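PDB 1YQH: IG hypothetical 16092 from Bacillus cereus ATCC 14579, which is of unknown function but, given its kinship with thiamine-binding proteins, may bind thiamine or a similar small molecule. Local coordinates for residues 16-19 / 20-23; 29-32 / 33-37; 41-45 / 46-50; 51-54 / 55-58; 83-86 / 87-90. All blocks are in the same frame, centred on the assembly; numbering follows the deposited sequence.

The five contacts follow one another along the chain and trace a single alpha+beta fold in which two helices pack on a four-stranded antiparallel sheet. Contact 1 turns strand 8-17 into helix 23-36, and contact 2 lies further along that helix, with centres 18 Å apart. Contacts 2 and 3 touch: V34 CG1 lies 3.6 Å from L50 CD2. Contact 4 shares strand 48-52 with the hairpin of contact 3, and L50 CB rests 3.8 Å from L57 CG. Contact 5 ends strand 75-84 about 36 Å, centre to centre, from contact 1. Other subunits reach all five, the third touching contacts 2, 3 and 5.

Contact 1 (16-19 / 20-23); sequences PQAK and TKDV
P16 and V23 close the turn between strand 8-17 and helix 23-36 at its tighter end. The proline ring is met at about a right angle by the valine, whose CG1 approaches P16 CG and P16 CD, the latter at 4.0 Å. CG1 of V23 stands anti to the backbone N (chi1 174°), the orientation that turns this methyl to the proline. One step outward, A18 CB meets K21 CB at 4.0 Å. V26 of the same helix backs P16, A18 and K21, while V23 also packs on Q17 of the second subunit.

The far end is looser and faces solvent. Here K19 runs out as an extended chain, and K21, bent at chi2 and chi4 (-44°), folds back along the turn to place its NZ 2.9 Å from T20 OG1 in a hydrogen bond. Between the two limbs a water lies within hydrogen-bonding reach of A18 O and, at 2.6 Å, of K21 O; acceptors around it outnumber its protons. With no direct hydrogen bond between the limbs, apolar contact joins them where they diverge and a water spans them nearer the bend; K19 N is held separately by E74, and the ammonium of K21 by a hydroxyl.

Contact 2 (29-32 / 33-37); sequences KAIE and VVQQS
K29 opens a turn of the amphipathic helix 23-36, its carbonyl O taking a weak i to i+4 bond from V33 N. Its side chain, bent at three successive torsions, curls back to E32, where NZ forms a salt bridge of 2.9 Å with OE2 on the syn side of the carboxylate. A30 faces inward to V14 and C68; its O receives only weak bonds, from V33 N and V34 N.

I31 follows, and the helix tightens: Q35 N reaches I31 O at 2.8 Å. CG2 of I31, anti to its own backbone N (chi1 -60° for CG1), touches the amide carbon CD of Q35 at 3.9 Å, and Y99 of the third subunit packs on both residues. At E32 the extended chain, with CG anti to the backbone N (chi1 -173°), lays the carboxylate against the face of the Q36 amide. These two flat groups are stacked, their planes 8° apart, with E32 CD 3.7 Å from Q36 NE2. Beyond them V34 O accepts from both S37 N and S37 OG, the hydroxyl bond measuring 2.7 Å.

Contact 3 (41-45 / 46-50); sequences YEVGA and METTL
M46, deposited as selenomethionine, starts the return limb of a beta hairpin and meets A45 directly before it: bent at chi2 and chi3, it curls its SE to 3.8 Å from A45 O. Its side chain then packs on K81 of the third subunit. E47 supplies the bond that closes the loop, with G44 N donating to E47 O at 2.8 Å. In one of its two conformers the carboxylate of E47 leads away to S13 and to a salt bridge with K81 of the third subunit.

T48 opens the paired strand opposite V43 in a non-hydrogen-bonded pair. Its OG1, beside the backbone N (chi1 -71°), faces the valine's fork and lies 3.8 Å from both V43 CG1 and V43 CG2. T49 then forms the hydrogen-bonded pair with E42: T49 N reaches E42 O at 2.8 Å, and E42 N returns the bond to T49 O at 2.9 Å. A water accepts from T49 OG1 and donates to E47 O and E42 O, bridging the two limbs of the hairpin beside this pair. L50, last in line, sets CD2 against Y41 CB at 3.7 Å, in another non-hydrogen-bonded pair.

The strands run antiparallel, 175° apart. On the face bearing Y41, V43, T48 and L50, helix 23-36 lies across the hairpin through I31, V34 and Q35. Strand 48-52 is hydrogen-bonded in turn to strand 8-17 through T48 and L50, leaving 40-43 as the outermost strand of this chain's sheet.

Contact 4 (51-54 / 55-58); sequences EGEL and DVLL
L54 and L58, one helical turn apart, lie side by side and point the same way, with L54 CD1 3.8 Å from L58 CD1. Different torsions bring them together: L54 extends its CG anti to the backbone N (chi1 179°), whereas L58 turns its own anti to the carbonyl carbon (chi1 -69°). M10 of strand 8-17 packs on both.

L57 adopts a less common conformation, with chi1 at -90°, and thereby lays its two methyls against the incoming strand. CD2 rests 3.5 Å from G52 N, and CD1 lies over G52 CA at 3.8 Å. E53 is extended and crosses V56 at about a right angle, its OE1 coming within 3.3 Å of V56 CG2.

E53 holds the N-cap position of helix 54-70, and its carbonyl O begins the helical bonding by accepting L57 N at 2.9 Å. L54 O likewise accepts L58 N. The carboxylates of E53 and D55 stand 4.6 Å apart, OE2 to OD2. S1, a residue left from the tag, gives its OG to E53 OE2 and its N to D55 OD2. Two acidic groups at a helix start probably suit its dipole, and the S1 amino group, with K62 of the fourth subunit on D55, would probably ease their repulsion in this construct.

Contact 5 (83-86 / 87-90); sequences HYRP and STGV
R85 grips the alpha-turn 85-89 that follows strand 75-84 from both its backbone and its side chain. G89 N donates to R85 O at 2.8 Å, the i+4 to i bond of that turn, while the arginine's NH1 returns at 3.1 Å to G89 O, which lies 25° out of the guanidinium plane. Together they tie R85 to one glycine, which takes up a positive phi, a value glycine adopts readily. The guanidinium has stronger partners too: E94, and E75 of the fourth subunit, with Y24 OH of the third also bonded. A bend at chi3 (-70°) folds the arginine back over the loop.

Around this polar centre the packing closes in. T88 OG1 sits 3.5 Å from R85 CD, and V90 CB covers one face of the guanidinium, offset toward its rim. The valine then spreads its methyls across H83: CG2 stands over the middle of the imidazole in a CH-pi contact, 3.8 Å from the centroid, and CG1 lies near the histidine's carbonyl. H83 itself is bonded at ND1 by K95 and at NE2 by E75 of the fourth subunit. On the other side of the strand, P86 CD lies over the centre of the Y84 ring, 3.6 Å above its plane.

Strand 75-84 pairs with strand 8-17 through H83 and T9, and continues antiparallel into the fourth subunit's sheet; past V90 the chain leads on to helix 92-96.

Contact 1 (16-19 / 20-23)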
# COMPACT_ATOMS: atom_id res chain seq x y z
N PRO A 16 -1.17 5.98 13.27
CA PRO A 16 -0.78 5.67 14.64
C PRO A 16 -1.94 5.22 15.52
O PRO A 16 -3.10 5.53 15.24
CB PRO A 16 -0.26 7.02 15.14
CG PRO A 16 -1.14 8.03 14.42
CD PRO A 16 -1.47 7.41 13.07
N GLN A 17 -1.60 4.47 16.57
CA GLN A 17 -2.50 4.21 17.68
C GLN A 17 -1.93 4.93 18.88
O GLN A 17 -0.78 4.66 19.28
CB GLN A 17 -2.59 2.71 17.98
CG GLN A 17 -3.19 1.89 16.86
CD GLN A 17 -4.66 2.20 16.63
OE1 GLN A 17 -5.44 2.36 17.59
NE2 GLN A 17 -5.05 2.27 15.37
N ALA A 18 -2.71 5.84 19.45
CA ALA A 18 -2.27 6.61 20.62
C ALA A 18 -3.37 6.65 21.67
O ALA A 18 -4.47 7.14 21.39
CB ALA A 18 -1.87 8.01 20.22
N LYS A 19 -3.06 6.18 22.88
CA LYS A 19 -4.04 6.09 23.98
C LYS A 19 -4.52 7.44 24.51
O LYS A 19 -5.66 7.54 24.98
CB LYS A 19 -3.49 5.25 25.15
CG LYS A 19 -3.32 3.74 24.89
CD LYS A 19 -2.40 3.10 25.93
CE LYS A 19 -2.13 1.63 25.65
NZ LYS A 19 -1.18 1.04 26.67
N THR A 20 -3.68 8.47 24.46
CA THR A 20 -4.05 9.77 25.04
C THR A 20 -3.85 10.97 24.12
O THR A 20 -3.79 12.11 24.59
CB THR A 20 -3.30 10.05 26.36
OG1 THR A 20 -1.89 10.07 26.11
CG2 THR A 20 -3.63 8.99 27.40
N LYS A 21 -3.75 10.72 22.81
CA LYS A 21 -3.58 11.79 21.83
C LYS A 21 -4.54 11.61 20.67
O LYS A 21 -4.89 10.48 20.31
CB LYS A 21 -2.14 11.82 21.28
CG LYS A 21 -1.02 11.81 22.33
CD LYS A 21 -0.94 13.12 23.11
CE LYS A 21 0.16 13.08 24.17
NZ LYS A 21 0.19 11.80 24.96
N ASP A 22 -4.96 12.73 20.07
CA ASP A 22 -5.71 12.72 18.83
C ASP A 22 -4.78 12.31 17.69
O ASP A 22 -3.61 12.70 17.69
CB ASP A 22 -6.28 14.11 18.56
CG ASP A 22 -7.36 14.51 19.56
OD1 ASP A 22 -7.10 15.39 20.39
OD2 ASP A 22 -8.47 13.96 19.50
N VAL A 23 -5.30 11.53 16.74
CA VAL A 23 -4.50 11.05 15.60
C VAL A 23 -3.80 12.21 14.89
O VAL A 23 -2.60 12.12 14.60
CB VAL A 23 -5.36 10.26 14.56
CG1 VAL A 23 -4.54 9.89 13.31
CG2 VAL A 23 -5.91 9.01 15.17
O HOH W 1 -6.43 8.55 19.51

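Contact 2 (29-32 / 33-37)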
# COMPACT_ATOMS: atom_id res chain seq x y z
N LYS A 29 3.47 15.54 13.96
CA LYS A 29 4.88 15.39 14.30
C LYS A 29 5.63 14.59 13.23
O LYS A 29 6.81 14.83 12.97
CB LYS A 29 5.04 14.75 15.69
CG LYS A 29 4.43 15.58 16.84
CD LYS A 29 4.96 17.02 16.89
CE LYS A 29 6.38 17.10 17.41
NZ LYS A 29 6.82 18.53 17.59
N ALA A 30 4.94 13.64 12.61
CA ALA A 30 5.51 12.90 11.49
C ALA A 30 5.71 13.83 10.29
O ALA A 30 6.77 13.84 9.67
CB ALA A 30 4.63 11.70 11.11
N ILE A 31 4.70 14.65 9.98
CA ILE A 31 4.84 15.58 8.85
C ILE A 31 5.93 16.63 9.14
O ILE A 31 6.66 17.04 8.23
CB ILE A 31 3.48 16.22 8.47
CG1 ILE A 31 2.48 15.13 8.05
CG2 ILE A 31 3.66 17.27 7.36
CD1 ILE A 31 2.90 14.31 6.86
N GLU A 32 6.09 17.02 10.40
CA GLU A 32 7.17 17.94 10.79
C GLU A 32 8.54 17.39 10.38
O GLU A 32 9.41 18.13 9.90
CB GLU A 32 7.12 18.22 12.29
CG GLU A 32 8.09 19.28 12.76
CD GLU A 32 7.95 19.58 14.24
OE1 GLU A 32 7.65 20.75 14.58
OE2 GLU A 32 8.12 18.65 15.05
N VAL A 33 8.73 16.08 10.55
CA VAL A 33 9.99 15.46 10.12
C VAL A 33 10.20 15.70 8.62
O VAL A 33 11.29 16.10 8.20
CB VAL A 33 10.03 13.95 10.44
CG1 VAL A 33 11.24 13.29 9.79
CG2 VAL A 33 10.03 13.73 11.96
N VAL A 34 9.15 15.49 7.83
CA VAL A 34 9.20 15.72 6.38
C VAL A 34 9.53 17.19 6.11
O VAL A 34 10.42 17.51 5.32
CB VAL A 34 7.88 15.34 5.70
CG1 VAL A 34 7.92 15.70 4.21
CG2 VAL A 34 7.61 13.83 5.89
N GLN A 35 8.85 18.08 6.83
CA GLN A 35 9.00 19.52 6.60
C GLN A 35 10.42 19.98 6.89
O GLN A 35 10.95 20.87 6.21
CB GLN A 35 8.00 20.30 7.44
CG GLN A 35 6.53 20.13 6.96
CD GLN A 35 5.50 20.71 7.91
OE1 GLN A 35 4.43 21.19 7.48
NE2 GLN A 35 5.80 20.69 9.19
N GLN A 36 11.02 19.38 7.91
CA GLN A 36 12.36 19.74 8.35
C GLN A 36 13.51 19.06 7.60
O GLN A 36 14.67 19.37 7.86
CB GLN A 36 12.50 19.48 9.86
CG GLN A 36 11.56 20.33 10.71
CD GLN A 36 11.63 19.98 12.18
OE1 GLN A 36 12.03 18.87 12.55
NE2 GLN A 36 11.23 20.92 13.03
N SER A 37 13.18 18.15 6.68
CA SER A 37 14.19 17.31 6.03
C SER A 37 15.01 17.98 4.93
O SER A 37 16.13 17.57 4.68
CB SER A 37 13.57 16.03 5.47
OG SER A 37 12.71 16.32 4.38

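Contact 3 (41-45 / 46-50)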
# COMPACT_ATOMS: atom_id res chain seq x y z
N TYR A 41 8.66 17.78 -1.26
CA TYR A 41 7.54 16.93 -0.85
C TYR A 41 6.19 17.58 -1.16
O TYR A 41 6.11 18.78 -1.44
CB TYR A 41 7.63 16.64 0.66
CG TYR A 41 7.34 17.85 1.52
CD1 TYR A 41 8.37 18.71 1.92
CD2 TYR A 41 6.03 18.16 1.91
CE1 TYR A 41 8.09 19.86 2.71
CE2 TYR A 41 5.74 19.29 2.67
CZ TYR A 41 6.77 20.13 3.07
OH TYR A 41 6.47 21.23 3.81
N GLU A 42 5.15 16.76 -1.10
CA GLU A 42 3.78 17.26 -1.13
C GLU A 42 2.91 16.37 -0.27
O GLU A 42 2.87 15.16 -0.47
CB GLU A 42 3.25 17.28 -2.56
CG GLU A 42 1.88 17.92 -2.67
CD GLU A 42 1.36 17.86 -4.09
OE1 GLU A 42 1.28 18.93 -4.73
OE2 GLU A 42 1.09 16.75 -4.58
N VAL A 43 2.23 16.99 0.69
CA VAL A 43 1.29 16.29 1.55
C VAL A 43 -0.04 16.12 0.81
O VAL A 43 -0.64 17.09 0.33
CB VAL A 43 1.10 17.03 2.90
CG1 VAL A 43 0.10 16.28 3.77
CG2 VAL A 43 2.45 17.16 3.64
N GLY A 44 -0.47 14.86 0.67
CA GLY A 44 -1.79 14.55 0.11
C GLY A 44 -2.72 14.05 1.20
O GLY A 44 -2.30 13.84 2.35
N ALA A 45 -3.99 13.86 0.85
CA ALA A 45 -4.99 13.46 1.84
C ALA A 45 -4.73 12.07 2.42
O ALA A 45 -5.09 11.82 3.58
CB ALA A 45 -6.38 13.51 1.20
N MSE A 46 -4.11 11.19 1.64
CA MSE A 46 -3.89 9.78 2.05
C MSE A 46 -2.41 9.39 2.21
O MSE A 46 -2.10 8.44 2.93
CB MSE A 46 -4.54 8.80 1.05
CG MSE A 46 -6.06 9.01 0.83
SE MSE A 46 -7.09 8.80 2.45
CE MSE A 46 -6.82 6.89 2.67
N GLU A 47 -1.54 10.12 1.51
CA GLU A 47 -0.10 9.83 1.40
C GLU A 47 0.67 11.13 1.23
O GLU A 47 0.15 12.09 0.65
CB GLU A 47 0.20 8.95 0.16
CG GLU A 47 -0.63 7.67 -0.03
CD GLU A 47 -0.51 6.67 1.11
OE1 GLU A 47 0.52 6.63 1.82
OE2 GLU A 47 -1.47 5.90 1.30
N THR A 48 1.92 11.17 1.72
CA THR A 48 2.82 12.29 1.46
C THR A 48 3.84 11.82 0.44
O THR A 48 4.43 10.74 0.61
CB THR A 48 3.51 12.73 2.77
OG1 THR A 48 2.52 13.35 3.60
CG2 THR A 48 4.68 13.72 2.53
N THR A 49 4.03 12.62 -0.61
CA THR A 49 4.97 12.30 -1.68
C THR A 49 6.32 12.95 -1.36
O THR A 49 6.33 14.10 -0.92
CB THR A 49 4.47 12.84 -3.03
OG1 THR A 49 3.15 12.32 -3.27
CG2 THR A 49 5.41 12.40 -4.17
N LEU A 50 7.40 12.21 -1.59
CA LEU A 50 8.79 12.68 -1.45
C LEU A 50 9.58 12.45 -2.73
O LEU A 50 9.32 11.49 -3.47
CB LEU A 50 9.50 11.92 -0.32
CG LEU A 50 8.80 11.81 1.04
CD1 LEU A 50 9.57 10.90 1.99
CD2 LEU A 50 8.61 13.20 1.66
O HOH W 2 0.92 12.88 -1.84

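Contact 4 (51-54 / 55-58)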
# COMPACT_ATOMS: atom_id res chain seq x y z
N GLU A 51 10.56 13.31 -2.99
CA GLU A 51 11.47 13.11 -4.11
C GLU A 51 12.89 13.32 -3.61
O GLU A 51 13.14 14.25 -2.87
CB GLU A 51 11.14 14.12 -5.21
CG GLU A 51 12.04 14.04 -6.43
CD GLU A 51 11.73 15.15 -7.43
OE1 GLU A 51 10.73 15.04 -8.15
OE2 GLU A 51 12.49 16.13 -7.49
N GLY A 52 13.80 12.44 -4.01
CA GLY A 52 15.21 12.59 -3.62
C GLY A 52 15.94 11.27 -3.57
O GLY A 52 15.56 10.30 -4.24
N GLU A 53 17.02 11.24 -2.80
CA GLU A 53 17.88 10.07 -2.71
C GLU A 53 17.21 8.95 -1.89
O GLU A 53 16.66 9.19 -0.82
CB GLU A 53 19.19 10.49 -2.04
CG GLU A 53 20.17 9.37 -1.86
CD GLU A 53 21.28 9.73 -0.88
OE1 GLU A 53 21.69 10.92 -0.82
OE2 GLU A 53 21.75 8.81 -0.17
N LEU A 54 17.28 7.72 -2.41
CA LEU A 54 16.60 6.59 -1.76
C LEU A 54 16.86 6.50 -0.25
O LEU A 54 15.91 6.46 0.52
CB LEU A 54 17.00 5.27 -2.43
CG LEU A 54 16.37 3.98 -1.84
CD1 LEU A 54 14.83 3.98 -1.90
CD2 LEU A 54 16.96 2.77 -2.53
N ASP A 55 18.13 6.44 0.17
CA ASP A 55 18.44 6.26 1.59
C ASP A 55 18.00 7.47 2.44
O ASP A 55 17.56 7.30 3.57
CB ASP A 55 19.94 5.99 1.81
CG ASP A 55 20.37 4.62 1.29
OD1 ASP A 55 19.52 3.75 1.06
OD2 ASP A 55 21.59 4.41 1.12
N VAL A 56 18.13 8.67 1.88
CA VAL A 56 17.69 9.88 2.57
C VAL A 56 16.19 9.82 2.80
O VAL A 56 15.73 10.07 3.91
CB VAL A 56 18.06 11.18 1.79
CG1 VAL A 56 17.44 12.43 2.43
CG2 VAL A 56 19.58 11.31 1.72
N LEU A 57 15.44 9.46 1.77
CA LEU A 57 13.98 9.34 1.89
C LEU A 57 13.55 8.24 2.87
O LEU A 57 12.66 8.47 3.69
CB LEU A 57 13.35 9.14 0.51
CG LEU A 57 12.94 10.41 -0.25
CD1 LEU A 57 13.96 11.53 -0.21
CD2 LEU A 57 12.58 10.06 -1.71
N LEU A 58 14.16 7.06 2.79
CA LEU A 58 13.84 6.01 3.76
C LEU A 58 14.13 6.44 5.19
O LEU A 58 13.38 6.12 6.11
CB LEU A 58 14.54 4.69 3.43
CG LEU A 58 14.03 4.02 2.15
CD1 LEU A 58 15.01 2.92 1.76
CD2 LEU A 58 12.61 3.46 2.38

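Contact 5 (83-86 / 87-90)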
# COMPACT_ATOMS: atom_id res chain seq x y z
N HIS A 83 8.93 4.39 -6.36
CA HIS A 83 9.19 4.25 -7.79
C HIS A 83 10.69 4.30 -7.98
O HIS A 83 11.33 5.34 -7.81
CB HIS A 83 8.51 5.37 -8.61
CG HIS A 83 8.46 5.08 -10.08
ND1 HIS A 83 7.48 5.57 -10.90
CD2 HIS A 83 9.28 4.34 -10.87
CE1 HIS A 83 7.70 5.16 -12.14
NE2 HIS A 83 8.78 4.41 -12.15
N TYR A 84 11.26 3.14 -8.31
CA TYR A 84 12.70 2.94 -8.36
C TYR A 84 13.11 2.75 -9.81
O TYR A 84 12.69 1.80 -10.47
CB TYR A 84 13.04 1.71 -7.50
CG TYR A 84 14.51 1.43 -7.34
CD1 TYR A 84 15.35 2.35 -6.70
CD2 TYR A 84 15.06 0.23 -7.79
CE1 TYR A 84 16.70 2.09 -6.54
CE2 TYR A 84 16.42 -0.04 -7.63
CZ TYR A 84 17.23 0.89 -7.00
OH TYR A 84 18.58 0.64 -6.82
N ARG A 85 13.94 3.66 -10.32
CA ARG A 85 14.45 3.60 -11.69
C ARG A 85 15.88 4.12 -11.64
O ARG A 85 16.13 5.26 -12.04
CB ARG A 85 13.59 4.44 -12.63
CG ARG A 85 13.96 4.32 -14.11
CD ARG A 85 13.34 5.47 -14.89
NE ARG A 85 11.88 5.35 -14.99
CZ ARG A 85 11.04 6.38 -15.08
NH1 ARG A 85 11.49 7.63 -15.07
NH2 ARG A 85 9.74 6.16 -15.20
N PRO A 86 16.80 3.31 -11.09
CA PRO A 86 18.15 3.78 -10.76
C PRO A 86 18.99 4.22 -11.96
O PRO A 86 19.95 4.97 -11.78
CB PRO A 86 18.78 2.57 -10.05
CG PRO A 86 18.02 1.38 -10.58
CD PRO A 86 16.61 1.89 -10.71
N SER A 87 18.63 3.78 -13.17
CA SER A 87 19.39 4.18 -14.36
C SER A 87 19.32 5.69 -14.57
O SER A 87 20.34 6.36 -14.63
CB SER A 87 18.89 3.45 -15.61
OG SER A 87 17.50 3.70 -15.82
N THR A 88 18.11 6.23 -14.68
CA THR A 88 17.93 7.63 -15.09
C THR A 88 17.10 8.45 -14.10
O THR A 88 16.93 9.66 -14.27
CB THR A 88 17.30 7.72 -16.47
OG1 THR A 88 16.09 6.94 -16.47
CG2 THR A 88 18.27 7.17 -17.54
N GLY A 89 16.60 7.78 -13.06
CA GLY A 89 15.85 8.45 -12.00
C GLY A 89 14.41 8.67 -12.38
O GLY A 89 14.02 8.52 -13.54
N VAL A 90 13.60 9.02 -11.39
CA VAL A 90 12.18 9.33 -11.60
C VAL A 90 11.83 10.52 -10.71
O VAL A 90 12.30 10.62 -9.57
CB VAL A 90 11.28 8.10 -11.32
CG1 VAL A 90 11.53 7.55 -9.93
CG2 VAL A 90 9.78 8.44 -11.56